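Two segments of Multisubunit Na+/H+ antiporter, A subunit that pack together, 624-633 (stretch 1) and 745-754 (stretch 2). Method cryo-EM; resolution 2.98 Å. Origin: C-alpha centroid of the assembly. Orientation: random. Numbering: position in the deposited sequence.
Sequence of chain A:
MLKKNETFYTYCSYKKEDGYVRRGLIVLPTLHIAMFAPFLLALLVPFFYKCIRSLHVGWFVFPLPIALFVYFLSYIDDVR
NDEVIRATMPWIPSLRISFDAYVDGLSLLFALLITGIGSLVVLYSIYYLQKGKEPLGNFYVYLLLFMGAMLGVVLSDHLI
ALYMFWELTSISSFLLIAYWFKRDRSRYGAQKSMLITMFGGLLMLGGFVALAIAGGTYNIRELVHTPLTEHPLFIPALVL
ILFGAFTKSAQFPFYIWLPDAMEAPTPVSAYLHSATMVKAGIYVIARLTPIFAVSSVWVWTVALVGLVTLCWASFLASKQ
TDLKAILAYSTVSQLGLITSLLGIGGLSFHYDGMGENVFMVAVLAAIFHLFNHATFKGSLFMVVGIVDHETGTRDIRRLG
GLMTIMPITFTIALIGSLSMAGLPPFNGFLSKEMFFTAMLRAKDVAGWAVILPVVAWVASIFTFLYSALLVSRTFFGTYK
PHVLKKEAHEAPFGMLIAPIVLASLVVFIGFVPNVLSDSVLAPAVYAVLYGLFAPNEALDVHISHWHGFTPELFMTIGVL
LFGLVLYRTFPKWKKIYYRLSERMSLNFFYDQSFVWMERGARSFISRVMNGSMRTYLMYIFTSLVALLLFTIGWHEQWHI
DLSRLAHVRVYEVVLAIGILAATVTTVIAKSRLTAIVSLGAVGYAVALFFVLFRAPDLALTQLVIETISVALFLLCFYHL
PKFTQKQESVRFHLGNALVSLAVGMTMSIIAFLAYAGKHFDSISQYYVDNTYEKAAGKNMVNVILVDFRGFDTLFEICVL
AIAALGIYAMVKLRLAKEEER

Stretch 1, residues 624-633: LVALLLFTIG
Stretch 2 (745-754) MTMSIIAFLA

Two α-helical segments, 624-633 and 745-754, each continuing beyond its ends, run in the same general direction, their axes crossing at 37° and approaching to 10.5 Å. Phi/psi centre near -69/-38, psi rising to between -22 and -29 at Gly633, Met745, Met747 and Ile749, with regular backbone hydrogen bonds from N of residue i+4 to O of residue i. The CA atoms of Val625 and Thr746 lie 6.8 Å apart, those of Ile632 and Ile750 8.5 Å, so the helices diverge toward their C-terminal ends. No hydrogen bond crosses; packing alone joins the stretches, burying 327 Å² in total.

Thr746 (chi1 m), buried, covers the most surface. Its compact side chain suits the narrow end: CG2 lies 3.8 Å from Leu628 CB, while OG1, hydrogen-bonded elsewhere in the structure, sits 3.9 Å from Leu629 CD2 and 4.3 Å from Val625 CG1 (Val625 chi1 t).

Ile632 (m, t) fills the wider end. Its CD1 reaches Ile750 CG1 at 3.7 Å and Ile749 CG2 at 4.2 Å, and its CG2 meets Leu753 CD1 at 4.1 Å; branched apolar chains suit such contacts. Ile749 is t, p; Ile750, buried, and Leu753 are m, t.

Buried Leu628 (m, t) links both patches, pointing toward the partner helix, its CD1 3.8 Å from Ile750 CD1. Leu629 (m, t), on the surface, starts sideways, but its end comes nearer.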

# COMPACT_ATOMS: atom_id res chain seq x y z
N LEU A 624 -2.76 -10.64 67.88
CA LEU A 624 -3.70 -10.16 66.87
C LEU A 624 -5.10 -10.70 67.10
O LEU A 624 -6.08 -9.94 67.17
CB LEU A 624 -3.19 -10.58 65.49
CG LEU A 624 -4.00 -10.35 64.21
CD1 LEU A 624 -4.13 -8.89 63.88
CD2 LEU A 624 -3.37 -11.11 63.06
N VAL A 625 -5.20 -12.03 67.25
CA VAL A 625 -6.48 -12.71 67.48
C VAL A 625 -7.13 -12.23 68.77
O VAL A 625 -8.33 -11.93 68.80
CB VAL A 625 -6.26 -14.23 67.48
CG1 VAL A 625 -7.47 -14.96 67.98
CG2 VAL A 625 -5.98 -14.68 66.09
N ALA A 626 -6.35 -12.12 69.85
CA ALA A 626 -6.88 -11.75 71.15
C ALA A 626 -7.41 -10.32 71.15
O ALA A 626 -8.52 -10.07 71.64
CB ALA A 626 -5.81 -11.92 72.22
N LEU A 627 -6.65 -9.38 70.59
CA LEU A 627 -7.08 -7.99 70.57
C LEU A 627 -8.31 -7.79 69.70
O LEU A 627 -9.26 -7.10 70.10
CB LEU A 627 -5.94 -7.08 70.10
CG LEU A 627 -4.79 -6.90 71.09
CD1 LEU A 627 -3.64 -6.16 70.45
CD2 LEU A 627 -5.29 -6.14 72.30
N LEU A 628 -8.36 -8.44 68.53
CA LEU A 628 -9.51 -8.26 67.65
C LEU A 628 -10.76 -8.92 68.20
O LEU A 628 -11.85 -8.33 68.16
CB LEU A 628 -9.19 -8.77 66.25
CG LEU A 628 -8.19 -7.91 65.49
CD1 LEU A 628 -7.82 -8.57 64.19
CD2 LEU A 628 -8.79 -6.54 65.24
N LEU A 629 -10.64 -10.13 68.77
CA LEU A 629 -11.81 -10.81 69.31
C LEU A 629 -12.32 -10.14 70.57
O LEU A 629 -13.54 -10.06 70.78
CB LEU A 629 -11.51 -12.28 69.58
CG LEU A 629 -11.40 -13.17 68.34
CD1 LEU A 629 -11.07 -14.58 68.74
CD2 LEU A 629 -12.69 -13.14 67.55
N PHE A 630 -11.42 -9.61 71.41
CA PHE A 630 -11.88 -8.87 72.57
C PHE A 630 -12.53 -7.55 72.17
O PHE A 630 -13.50 -7.12 72.82
CB PHE A 630 -10.72 -8.61 73.53
CG PHE A 630 -11.13 -7.89 74.78
CD1 PHE A 630 -11.80 -8.55 75.79
CD2 PHE A 630 -10.85 -6.54 74.94
CE1 PHE A 630 -12.18 -7.89 76.93
CE2 PHE A 630 -11.24 -5.88 76.08
CZ PHE A 630 -11.90 -6.55 77.08
N THR A 631 -12.04 -6.91 71.11
CA THR A 631 -12.64 -5.66 70.66
C THR A 631 -14.03 -5.90 70.07
O THR A 631 -14.93 -5.08 70.25
CB THR A 631 -11.72 -4.99 69.65
OG1 THR A 631 -10.41 -4.90 70.20
CG2 THR A 631 -12.20 -3.59 69.33
N ILE A 632 -14.22 -7.04 69.40
CA ILE A 632 -15.55 -7.38 68.89
C ILE A 632 -16.48 -7.75 70.03
O ILE A 632 -17.63 -7.28 70.09
CB ILE A 632 -15.45 -8.50 67.84
CG1 ILE A 632 -14.66 -8.03 66.62
CG2 ILE A 632 -16.83 -8.91 67.37
CD1 ILE A 632 -14.27 -9.15 65.70
N GLY A 633 -16.01 -8.58 70.96
CA GLY A 633 -16.85 -9.05 72.05
C GLY A 633 -17.20 -7.99 73.08
O GLY A 633 -18.20 -8.15 73.78
N MET A 745 -11.06 -17.18 60.89
CA MET A 745 -12.43 -16.86 61.29
C MET A 745 -12.54 -15.43 61.81
O MET A 745 -13.58 -14.79 61.62
CB MET A 745 -12.92 -17.86 62.32
CG MET A 745 -14.40 -17.76 62.64
SD MET A 745 -14.99 -19.05 63.75
CE MET A 745 -16.70 -18.56 63.95
N THR A 746 -11.46 -14.89 62.40
CA THR A 746 -11.46 -13.50 62.85
C THR A 746 -11.55 -12.54 61.68
O THR A 746 -12.39 -11.64 61.67
CB THR A 746 -10.20 -13.22 63.67
OG1 THR A 746 -10.16 -14.09 64.80
CG2 THR A 746 -10.20 -11.79 64.16
N MET A 747 -10.71 -12.74 60.65
CA MET A 747 -10.78 -11.81 59.53
C MET A 747 -12.03 -12.03 58.68
O MET A 747 -12.55 -11.06 58.11
CB MET A 747 -9.50 -11.88 58.70
CG MET A 747 -8.34 -11.22 59.42
SD MET A 747 -6.86 -10.89 58.44
CE MET A 747 -6.10 -12.49 58.37
N SER A 748 -12.58 -13.25 58.67
CA SER A 748 -13.87 -13.49 58.03
C SER A 748 -14.99 -12.72 58.72
O SER A 748 -15.82 -12.09 58.07
CB SER A 748 -14.19 -14.98 58.05
OG SER A 748 -13.22 -15.71 57.35
N ILE A 749 -15.02 -12.76 60.06
CA ILE A 749 -16.14 -12.13 60.74
C ILE A 749 -15.97 -10.61 60.75
O ILE A 749 -16.97 -9.89 60.73
CB ILE A 749 -16.33 -12.74 62.15
CG1 ILE A 749 -17.71 -12.41 62.69
CG2 ILE A 749 -15.26 -12.29 63.12
CD1 ILE A 749 -18.83 -13.08 61.92
N ILE A 750 -14.74 -10.10 60.69
CA ILE A 750 -14.57 -8.65 60.56
C ILE A 750 -14.99 -8.19 59.18
O ILE A 750 -15.63 -7.14 59.03
CB ILE A 750 -13.12 -8.22 60.89
CG1 ILE A 750 -12.78 -8.53 62.34
CG2 ILE A 750 -12.95 -6.73 60.75
CD1 ILE A 750 -11.31 -8.40 62.63
N ALA A 751 -14.69 -8.98 58.14
CA ALA A 751 -15.13 -8.64 56.79
C ALA A 751 -16.65 -8.67 56.67
O ALA A 751 -17.24 -7.80 56.02
CB ALA A 751 -14.50 -9.60 55.78
N PHE A 752 -17.30 -9.63 57.32
CA PHE A 752 -18.76 -9.65 57.29
C PHE A 752 -19.37 -8.50 58.07
O PHE A 752 -20.36 -7.91 57.63
CB PHE A 752 -19.31 -10.97 57.82
CG PHE A 752 -20.81 -10.98 57.93
CD1 PHE A 752 -21.59 -10.98 56.80
CD2 PHE A 752 -21.43 -10.95 59.17
CE1 PHE A 752 -22.97 -10.96 56.89
CE2 PHE A 752 -22.80 -10.93 59.27
CZ PHE A 752 -23.57 -10.94 58.13
N LEU A 753 -18.80 -8.16 59.24
CA LEU A 753 -19.33 -7.06 60.03
C LEU A 753 -19.12 -5.72 59.34
O LEU A 753 -19.99 -4.84 59.41
CB LEU A 753 -18.69 -7.05 61.41
CG LEU A 753 -19.13 -8.12 62.41
CD1 LEU A 753 -18.18 -8.15 63.58
CD2 LEU A 753 -20.53 -7.83 62.87
N ALA A 754 -17.99 -5.56 58.65
CA ALA A 754 -17.69 -4.30 57.98
C ALA A 754 -18.52 -4.13 56.73
O ALA A 754 -19.00 -3.03 56.44
CB ALA A 754 -16.21 -4.22 57.65